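Local coordinates for Epf (Streptococcus pyogenes, PDB 4ES8), which acts as a cell-surface adhesin, binding host cells through an N-terminal domain that contains a carbohydrate-binding module and may recognise glycans, at residues D81-A86 against F206-I211; T117-Q122 against Q171-I176; D130-S135 against V189-V194. All coordinates share one frame; numbering follows the deposited sequence.

Interaction 1 (D81-A86 against F206-I211); sequences DKQSIA and FKNLKI
S84 and I85 pair with K207 and F206 as antiparallel neighbours in one sheet of the beta-sandwich that is probably the carbohydrate-binding module, strand 84-89 entering the sheet directly after a turn. I85 and F206 form a hydrogen-bonded pair, I85 N to F206 O and F206 N to I85 O both at 2.9 Å. Next to them S84 and K207 make a non-hydrogen-bonded pair, with CB of S84 3.8 Å from CB of K207. I85 and F206 project into the sandwich, where CG2 of I85 lies 4.1 Å from F206 CB and both side chains touch L190 of the opposing sheet. The backbone N of N208 donates to Q83 O at the end of the turn, and a water bridges that same oxygen to L209 N. N208 ND2 is hydrogen-bonded to E119 OE2 on the next strand. D81 shapes the turn: its OD1 accepts from the backbone N of Q83, closing an Asx turn, and from the backbone N of S84. A third donor, S84 OG, approaches OD1 of D81 from above the carboxylate plane at 2.8 Å, its chi1 of 67° setting OG between the backbone N and the carbonyl carbon.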
loop_
_atom_site.group_PDB
_atom_site.type_symbol
_atom_site.label_atom_id
_atom_site.label_comp_id
_atom_site.label_asym_id
_atom_site.label_seq_id
_atom_site.Cartn_x
_atom_site.Cartn_y
_atom_site.Cartn_z
ATOM N N ASP A 81 -3.672 21.665 -2.095
ATOM C CA ASP A 81 -3.335 22.021 -3.464
ATOM C C ASP A 81 -2.733 20.785 -4.130
ATOM O O ASP A 81 -2.747 19.683 -3.550
ATOM C CB ASP A 81 -2.458 23.277 -3.547
ATOM C CG ASP A 81 -1.107 23.165 -2.906
ATOM O OD1 ASP A 81 -0.579 22.024 -2.819
ATOM O OD2 ASP A 81 -0.554 24.210 -2.516
ATOM N N LYS A 82 -2.211 20.942 -5.355
ATOM C CA LYS A 82 -1.735 19.824 -6.148
ATOM C C LYS A 82 -0.668 18.975 -5.451
ATOM O O LYS A 82 -0.553 17.798 -5.764
ATOM C CB LYS A 82 -1.180 20.356 -7.495
ATOM C CG LYS A 82 -0.972 19.296 -8.567
ATOM C CD LYS A 82 -0.207 19.853 -9.773
ATOM C CE LYS A 82 0.237 18.768 -10.729
ATOM N NZ LYS A 82 -0.912 18.089 -11.385
ATOM N N GLN A 83 0.115 19.570 -4.531
ATOM C CA GLN A 83 1.202 18.836 -3.904
ATOM C C GLN A 83 1.115 18.749 -2.404
ATOM O O GLN A 83 1.874 17.960 -1.844
ATOM C CB GLN A 83 2.559 19.509 -4.234
ATOM C CG GLN A 83 2.898 19.494 -5.723
ATOM C CD GLN A 83 4.328 19.895 -5.981
ATOM O OE1 GLN A 83 4.664 21.082 -6.029
ATOM N NE2 GLN A 83 5.198 18.908 -6.167
ATOM N N SER A 84 0.256 19.537 -1.742
ATOM C CA SER A 84 0.315 19.601 -0.279
ATOM C C SER A 84 -1.028 19.628 0.396
ATOM O O SER A 84 -2.061 19.911 -0.236
ATOM C CB SER A 84 1.068 20.867 0.142
ATOM O OG SER A 84 0.346 22.046 -0.184
ATOM N N ILE A 85 -1.020 19.358 1.704
ATOM C CA ILE A 85 -2.235 19.368 2.505
ATOM C C ILE A 85 -1.838 19.890 3.882
ATOM O O ILE A 85 -0.764 19.537 4.388
ATOM C CB ILE A 85 -2.890 17.965 2.503
ATOM C CG1 ILE A 85 -4.306 18.013 3.050
ATOM C CG2 ILE A 85 -2.021 16.873 3.199
ATOM C CD1 ILE A 85 -5.080 16.750 2.697
ATOM N N ALA A 86 -2.625 20.826 4.424
ATOM C CA ALA A 86 -2.225 21.503 5.650
ATOM C C ALA A 86 -3.388 21.839 6.554
ATOM O O ALA A 86 -4.517 22.021 6.078
ATOM C CB ALA A 86 -1.504 22.806 5.281
ATOM N N PHE A 206 2.004 18.861 5.062
ATOM C CA PHE A 206 2.514 17.598 4.551
ATOM C C PHE A 206 2.519 17.677 3.045
ATOM O O PHE A 206 1.584 18.259 2.480
ATOM C CB PHE A 206 1.623 16.421 4.994
ATOM C CG PHE A 206 1.188 16.498 6.436
ATOM C CD1 PHE A 206 1.969 15.937 7.445
ATOM C CD2 PHE A 206 -0.017 17.119 6.784
ATOM C CE1 PHE A 206 1.546 15.979 8.780
ATOM C CE2 PHE A 206 -0.451 17.147 8.121
ATOM C CZ PHE A 206 0.332 16.568 9.111
ATOM N N LYS A 207 3.532 17.135 2.376
ATOM C CA LYS A 207 3.505 17.284 0.918
ATOM C C LYS A 207 4.241 16.193 0.175
ATOM O O LYS A 207 4.976 15.409 0.779
ATOM C CB LYS A 207 4.115 18.649 0.509
ATOM C CG LYS A 207 5.543 18.859 0.978
ATOM C CD LYS A 207 6.002 20.304 0.687
ATOM C CE LYS A 207 7.325 20.572 1.352
ATOM N NZ LYS A 207 7.939 21.845 0.878
ATOM N N ASN A 208 4.013 16.143 -1.146
ATOM C CA ASN A 208 4.718 15.259 -2.103
ATOM C C ASN A 208 4.617 13.786 -1.677
ATOM O O ASN A 208 5.618 13.096 -1.437
ATOM C CB ASN A 208 6.162 15.726 -2.266
ATOM C CG ASN A 208 6.203 17.096 -2.918
ATOM O OD1 ASN A 208 5.358 17.445 -3.771
ATOM N ND2 ASN A 208 7.188 17.890 -2.559
ATOM N N LEU A 209 3.365 13.340 -1.619
ATOM C CA LEU A 209 3.007 11.991 -1.187
ATOM C C LEU A 209 3.156 10.993 -2.332
ATOM O O LEU A 209 2.732 11.264 -3.463
ATOM C CB LEU A 209 1.575 11.995 -0.637
ATOM C CG LEU A 209 1.318 13.080 0.430
ATOM C CD1 LEU A 209 0.153 13.978 0.061
ATOM C CD2 LEU A 209 1.150 12.500 1.790
ATOM N N LYS A 210 3.775 9.849 -2.045
ATOM C CA LYS A 210 3.978 8.772 -3.031
ATOM C C LYS A 210 3.793 7.441 -2.339
ATOM O O LYS A 210 4.049 7.347 -1.137
ATOM C CB LYS A 210 5.396 8.818 -3.655
ATOM C CG LYS A 210 5.680 9.988 -4.601
ATOM C CD LYS A 210 7.163 9.974 -5.033
ATOM C CE LYS A 210 7.556 11.321 -5.592
ATOM N NZ LYS A 210 8.877 11.271 -6.273
ATOM N N ILE A 211 3.391 6.396 -3.089
ATOM C CA ILE A 211 3.331 5.041 -2.541
ATOM C C ILE A 211 3.664 4.077 -3.661
ATOM O O ILE A 211 3.135 4.218 -4.766
ATOM C CB ILE A 211 2.010 4.676 -1.824
ATOM C CG1 ILE A 211 2.055 3.248 -1.233
ATOM C CG2 ILE A 211 0.775 4.882 -2.734
ATOM C CD1 ILE A 211 0.761 2.822 -0.481
HETATM O O HOH W 1 1.483 15.148 -2.875
#

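Interaction 2 (T117-Q122 against Q171-I176); sequences TFEQGQ and QGDKTI
The F118 ring carries K174 on one face and I176 at its edge. K174 CB sits over that face, 3.9 Å from the ring centroid and 18° off the normal, a CH-pi contact displaced toward the rim, while K174 CG reaches F118 CE2 and CZ. CD1 of I176 lies in the ring plane, 3.7 Å from F118 CE1. The ring also meets Y131 of the opposing sheet edge to face. K174 bends at chi2 (-59°), which turns its CD off the extended path; farther out, its CE packs 3.6 Å from Q120 CB, and NZ forms a salt bridge with E162 and a hydrogen bond to E170 O. The backbones themselves are joined by two hydrogen-bonded pairs. K174 N meets F118 O nearly straight on at 2.8 Å, whereas F118 N binds K174 O at a longer 3.2 Å; Q120 and G172 exchange the other two bonds. Q120 folds back so that its NE2 donates to G121 O from above that carbonyl plane, leaving OE1 to accept from Y131 OH. On the other face of the sheet, E119 and D173 run side by side, their carboxylate planes turned 79° apart. A water donates to E119 OE1 and D173 OD1, both at 2.7 Å, and so probably eases the repulsion between two like charges. One face buried, with an aromatic ring packed against aliphatic chains, the other polar and more exposed, is characteristic of a beta-sandwich, here probably that of the carbohydrate-binding module.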
loop_
_atom_site.group_PDB
_atom_site.type_symbol
_atom_site.label_atom_id
_atom_site.label_comp_id
_atom_site.label_asym_id
_atom_site.label_seq_id
_atom_site.Cartn_x
_atom_site.Cartn_y
_atom_site.Cartn_z
ATOM N N THR A 117 6.162 7.408 0.881
ATOM C CA THR A 117 7.149 8.449 1.144
ATOM C C THR A 117 6.447 9.777 1.041
ATOM O O THR A 117 5.516 9.927 0.254
ATOM C CB THR A 117 8.346 8.366 0.187
ATOM O OG1 THR A 117 7.896 8.415 -1.171
ATOM C CG2 THR A 117 9.182 7.099 0.405
ATOM N N PHE A 118 6.875 10.750 1.846
ATOM C CA PHE A 118 6.330 12.106 1.771
ATOM C C PHE A 118 7.254 13.026 2.489
ATOM O O PHE A 118 8.194 12.559 3.132
ATOM C CB PHE A 118 4.896 12.208 2.346
ATOM C CG PHE A 118 4.759 11.808 3.801
ATOM C CD1 PHE A 118 4.657 10.474 4.163
ATOM C CD2 PHE A 118 4.742 12.771 4.806
ATOM C CE1 PHE A 118 4.533 10.110 5.514
ATOM C CE2 PHE A 118 4.651 12.404 6.156
ATOM C CZ PHE A 118 4.536 11.077 6.504
ATOM N N GLU A 119 6.978 14.328 2.406
ATOM C CA GLU A 119 7.769 15.290 3.152
ATOM C C GLU A 119 6.937 15.831 4.290
ATOM O O GLU A 119 5.816 16.301 4.064
ATOM C CB GLU A 119 8.217 16.456 2.251
ATOM C CG GLU A 119 9.111 16.023 1.102
ATOM C CD GLU A 119 9.596 17.197 0.283
ATOM O OE1 GLU A 119 10.273 18.085 0.851
ATOM O OE2 GLU A 119 9.342 17.200 -0.941
ATOM N N GLN A 120 7.479 15.788 5.494
ATOM C CA GLN A 120 6.881 16.465 6.628
ATOM C C GLN A 120 7.344 17.905 6.516
ATOM O O GLN A 120 8.555 18.176 6.651
ATOM C CB GLN A 120 7.311 15.831 7.959
ATOM C CG GLN A 120 6.889 16.639 9.182
ATOM C CD GLN A 120 5.382 16.680 9.243
ATOM O OE1 GLN A 120 4.734 15.643 9.390
ATOM N NE2 GLN A 120 4.807 17.870 9.012
ATOM N N GLY A 121 6.421 18.797 6.179
ATOM C CA GLY A 121 6.699 20.229 6.099
ATOM C C GLY A 121 6.644 20.845 7.489
ATOM O O GLY A 121 6.758 20.144 8.514
ATOM N N GLN A 122 6.461 22.172 7.538
ATOM C CA GLN A 122 6.455 22.921 8.793
ATOM C C GLN A 122 5.543 22.305 9.838
ATOM O O GLN A 122 4.452 21.841 9.517
ATOM C CB GLN A 122 6.021 24.388 8.556
ATOM C CG GLN A 122 4.567 24.539 8.098
ATOM C CD GLN A 122 4.352 25.929 7.603
ATOM O OE1 GLN A 122 4.193 26.875 8.385
ATOM N NE2 GLN A 122 4.418 26.084 6.285
ATOM N N GLN A 171 11.363 17.808 10.697
ATOM C CA GLN A 171 10.822 18.100 9.373
ATOM C C GLN A 171 11.760 17.491 8.341
ATOM O O GLN A 171 12.974 17.514 8.525
ATOM C CB GLN A 171 10.690 19.611 9.164
ATOM C CG GLN A 171 9.700 20.219 10.164
ATOM C CD GLN A 171 9.537 21.724 10.119
ATOM O OE1 GLN A 171 9.052 22.315 11.096
ATOM N NE2 GLN A 171 9.916 22.383 9.009
ATOM N N GLY A 172 11.201 16.949 7.282
ATOM C CA GLY A 172 11.997 16.325 6.237
ATOM C C GLY A 172 11.313 15.111 5.655
ATOM O O GLY A 172 10.121 14.884 5.881
ATOM N N ASP A 173 12.070 14.339 4.882
ATOM C CA ASP A 173 11.542 13.162 4.211
ATOM C C ASP A 173 11.175 12.071 5.203
ATOM O O ASP A 173 11.958 11.753 6.114
ATOM C CB ASP A 173 12.577 12.616 3.216
ATOM C CG ASP A 173 12.900 13.520 2.037
ATOM O OD1 ASP A 173 12.209 14.560 1.871
ATOM O OD2 ASP A 173 13.833 13.180 1.262
ATOM N N LYS A 174 10.009 11.458 4.986
ATOM C CA LYS A 174 9.543 10.340 5.792
ATOM C C LYS A 174 9.325 9.110 4.926
ATOM O O LYS A 174 8.951 9.230 3.744
ATOM C CB LYS A 174 8.209 10.711 6.470
ATOM C CG LYS A 174 8.278 11.953 7.374
ATOM C CD LYS A 174 9.299 11.826 8.531
ATOM C CE LYS A 174 9.338 13.129 9.287
ATOM N NZ LYS A 174 10.471 13.139 10.264
ATOM N N THR A 175 9.495 7.935 5.528
ATOM C CA THR A 175 9.246 6.656 4.864
ATOM C C THR A 175 8.438 5.794 5.793
ATOM O O THR A 175 8.808 5.645 6.966
ATOM C CB THR A 175 10.564 5.954 4.484
ATOM O OG1 THR A 175 11.370 6.798 3.653
ATOM C CG2 THR A 175 10.324 4.595 3.791
ATOM N N ILE A 176 7.324 5.219 5.280
ATOM C CA ILE A 176 6.461 4.328 6.056
ATOM C C ILE A 176 6.230 3.085 5.248
ATOM O O ILE A 176 5.842 3.196 4.086
ATOM C CB ILE A 176 5.118 4.986 6.451
ATOM C CG1 ILE A 176 5.346 6.282 7.266
ATOM C CG2 ILE A 176 4.211 3.978 7.212
ATOM C CD1 ILE A 176 4.076 7.106 7.571
HETATM O O HOH W 2 11.814 17.068 2.843
#

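Interaction 3 (D130-S135 against V189-V194); sequences DYRIGS and VLLSKV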
loop_
_atom_site.group_PDB
_atom_site.type_symbol
_atom_site.label_atom_id
_atom_site.label_comp_id
_atom_site.label_asym_id
_atom_site.label_seq_id
_atom_site.Cartn_x
_atom_site.Cartn_y
_atom_site.Cartn_z
ATOM N N ASP A 130 1.027 12.494 14.148
ATOM C CA ASP A 130 1.010 11.029 14.059
ATOM C C ASP A 130 0.767 10.647 12.602
ATOM O O ASP A 130 0.160 11.427 11.851
ATOM C CB ASP A 130 -0.068 10.408 14.977
ATOM C CG ASP A 130 0.044 8.890 15.180
ATOM O OD1 ASP A 130 1.092 8.301 14.795
ATOM O OD2 ASP A 130 -0.924 8.288 15.689
ATOM N N TYR A 131 1.250 9.473 12.212
ATOM C CA TYR A 131 1.062 8.912 10.859
ATOM C C TYR A 131 0.474 7.523 11.013
ATOM O O TYR A 131 1.043 6.698 11.732
ATOM C CB TYR A 131 2.374 8.803 10.068
ATOM C CG TYR A 131 3.281 10.018 10.072
ATOM C CD1 TYR A 131 2.793 11.286 9.741
ATOM C CD2 TYR A 131 4.649 9.886 10.289
ATOM C CE1 TYR A 131 3.646 12.390 9.666
ATOM C CE2 TYR A 131 5.505 10.976 10.215
ATOM C CZ TYR A 131 4.999 12.231 9.910
ATOM O OH TYR A 131 5.845 13.311 9.861
ATOM N N ARG A 132 -0.644 7.265 10.352
ATOM C CA ARG A 132 -1.273 5.961 10.448
ATOM C C ARG A 132 -1.717 5.475 9.104
ATOM O O ARG A 132 -1.809 6.268 8.175
ATOM C CB ARG A 132 -2.513 6.043 11.367
ATOM C CG ARG A 132 -2.227 6.366 12.840
ATOM C CD ARG A 132 -1.798 5.150 13.642
ATOM N NE ARG A 132 -1.352 5.577 14.968
ATOM C CZ ARG A 132 -0.865 4.742 15.873
ATOM N NH1 ARG A 132 -0.722 3.449 15.585
ATOM N NH2 ARG A 132 -0.480 5.194 17.065
ATOM N N ILE A 133 -2.044 4.178 9.014
ATOM C CA ILE A 133 -2.698 3.627 7.827
ATOM C C ILE A 133 -4.173 3.475 8.188
ATOM O O ILE A 133 -4.499 3.125 9.332
ATOM C CB ILE A 133 -2.078 2.280 7.370
ATOM C CG1 ILE A 133 -0.542 2.401 7.219
ATOM C CG2 ILE A 133 -2.739 1.776 6.059
ATOM C CD1 ILE A 133 -0.052 3.457 6.242
ATOM N N GLY A 134 -5.058 3.726 7.233
ATOM C CA GLY A 134 -6.468 3.539 7.515
ATOM C C GLY A 134 -7.251 3.127 6.285
ATOM O O GLY A 134 -6.690 2.949 5.200
ATOM N N SER A 135 -8.575 2.993 6.462
ATOM C CA SER A 135 -9.441 2.761 5.309
ATOM C C SER A 135 -9.387 3.972 4.375
ATOM O O SER A 135 -9.074 5.087 4.811
ATOM C CB SER A 135 -10.881 2.580 5.783
ATOM O OG SER A 135 -11.315 3.701 6.535
ATOM N N VAL A 189 -3.060 8.273 6.776
ATOM C CA VAL A 189 -3.722 9.187 7.702
ATOM C C VAL A 189 -2.682 10.118 8.302
ATOM O O VAL A 189 -1.721 9.661 8.930
ATOM C CB VAL A 189 -4.525 8.452 8.810
ATOM C CG1 VAL A 189 -5.501 9.437 9.475
ATOM C CG2 VAL A 189 -5.290 7.273 8.218
ATOM N N LEU A 190 -2.862 11.417 8.060
ATOM C CA LEU A 190 -1.918 12.454 8.524
ATOM C C LEU A 190 -2.577 13.205 9.663
ATOM O O LEU A 190 -3.507 13.994 9.424
ATOM C CB LEU A 190 -1.586 13.397 7.368
ATOM C CG LEU A 190 -0.845 12.711 6.208
ATOM C CD1 LEU A 190 -0.879 13.573 4.978
ATOM C CD2 LEU A 190 0.601 12.364 6.588
ATOM N N LEU A 191 -2.175 12.896 10.908
ATOM C CA LEU A 191 -2.830 13.455 12.079
ATOM C C LEU A 191 -1.996 14.474 12.784
ATOM O O LEU A 191 -0.779 14.322 12.897
ATOM C CB LEU A 191 -3.202 12.347 13.105
ATOM C CG LEU A 191 -3.965 11.148 12.535
ATOM C CD1 LEU A 191 -3.021 9.986 12.282
ATOM C CD2 LEU A 191 -5.061 10.699 13.495
ATOM N N SER A 192 -2.665 15.513 13.301
ATOM C CA SER A 192 -1.963 16.501 14.129
ATOM C C SER A 192 -2.865 16.914 15.265
ATOM O O SER A 192 -4.079 16.680 15.221
ATOM C CB SER A 192 -1.521 17.710 13.304
ATOM O OG SER A 192 -2.601 18.379 12.675
ATOM N N LYS A 193 -2.278 17.507 16.306
ATOM C CA LYS A 193 -3.100 17.955 17.407
ATOM C C LYS A 193 -2.422 19.056 18.184
ATOM O O LYS A 193 -1.200 19.224 18.101
ATOM C CB LYS A 193 -3.491 16.782 18.322
ATOM C CG LYS A 193 -2.428 16.321 19.286
ATOM C CD LYS A 193 -3.064 15.395 20.340
ATOM C CE LYS A 193 -2.072 14.605 21.134
ATOM N NZ LYS A 193 -2.759 13.627 22.023
ATOM N N VAL A 194 -3.243 19.800 18.941
ATOM C CA VAL A 194 -2.773 20.788 19.913
ATOM C C VAL A 194 -3.246 20.302 21.275
ATOM O O VAL A 194 -4.377 19.816 21.390
ATOM C CB VAL A 194 -3.222 22.248 19.602
ATOM C CG1 VAL A 194 -2.527 22.757 18.339
ATOM C CG2 VAL A 194 -4.743 22.399 19.477
#
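R132 and L191 cross at an angle on one face of the sheet, CG of the arginine 3.7 Å from CD1 of the leucine. V189 stands beside them, its CB 4.0 Å from R132 CB and its CG2 against the backbone N of G134, where a glycine brings no side chain. Beyond CG the arginine bends (chi2 -81°), and its guanidinium runs back along its own strand to D130. There NE donates to D130 OD2 at 2.8 Å in a salt bridge, on the syn side, with the oxygen near the guanidinium plane; NH2 adds a weak bond to the same atom, and NH1 forms a salt bridge with E150. This pairing probably balances the charge of the buried D130, whose CB rests 4.0 Å from L191 CD1. On the other face Y131 and L190 cross obliquely, CD1 of the ring 4.0 Å from CD2 of the leucine, both pointing into the interior toward the facing sheet. Four backbone bonds tie D130 to L191 and R132 to V189, the shortest from V189 N to R132 O at 2.7 Å. Antiparallel pairing with alternate residues facing the core is typical of a beta-sandwich, here of its second sheet.

Overall arrangement
Interactions 1 and 2 share one sheet, where strands 202-213 and 113-123 are neighbours; their centres lie about 10 Å apart, and N208 ND2 reaches E119 OE2 at 2.8 Å. Interaction 3 belongs to the facing sheet, about 14 Å from interaction 1 and about 13 Å from interaction 2 between centres. The two sheets meet through L190, whose CD1 lies 3.8 Å from F206 CB, and through Y131, whose CE1 lies 3.5 Å from F118 CZ. A hydrogen bond, Y131 OH with Q120 OE1 at 2.6 Å, also joins the sheets. The bound sodium ion lies about 8 Å from the side chains of I176 and of R132, too far for either to coordinate it.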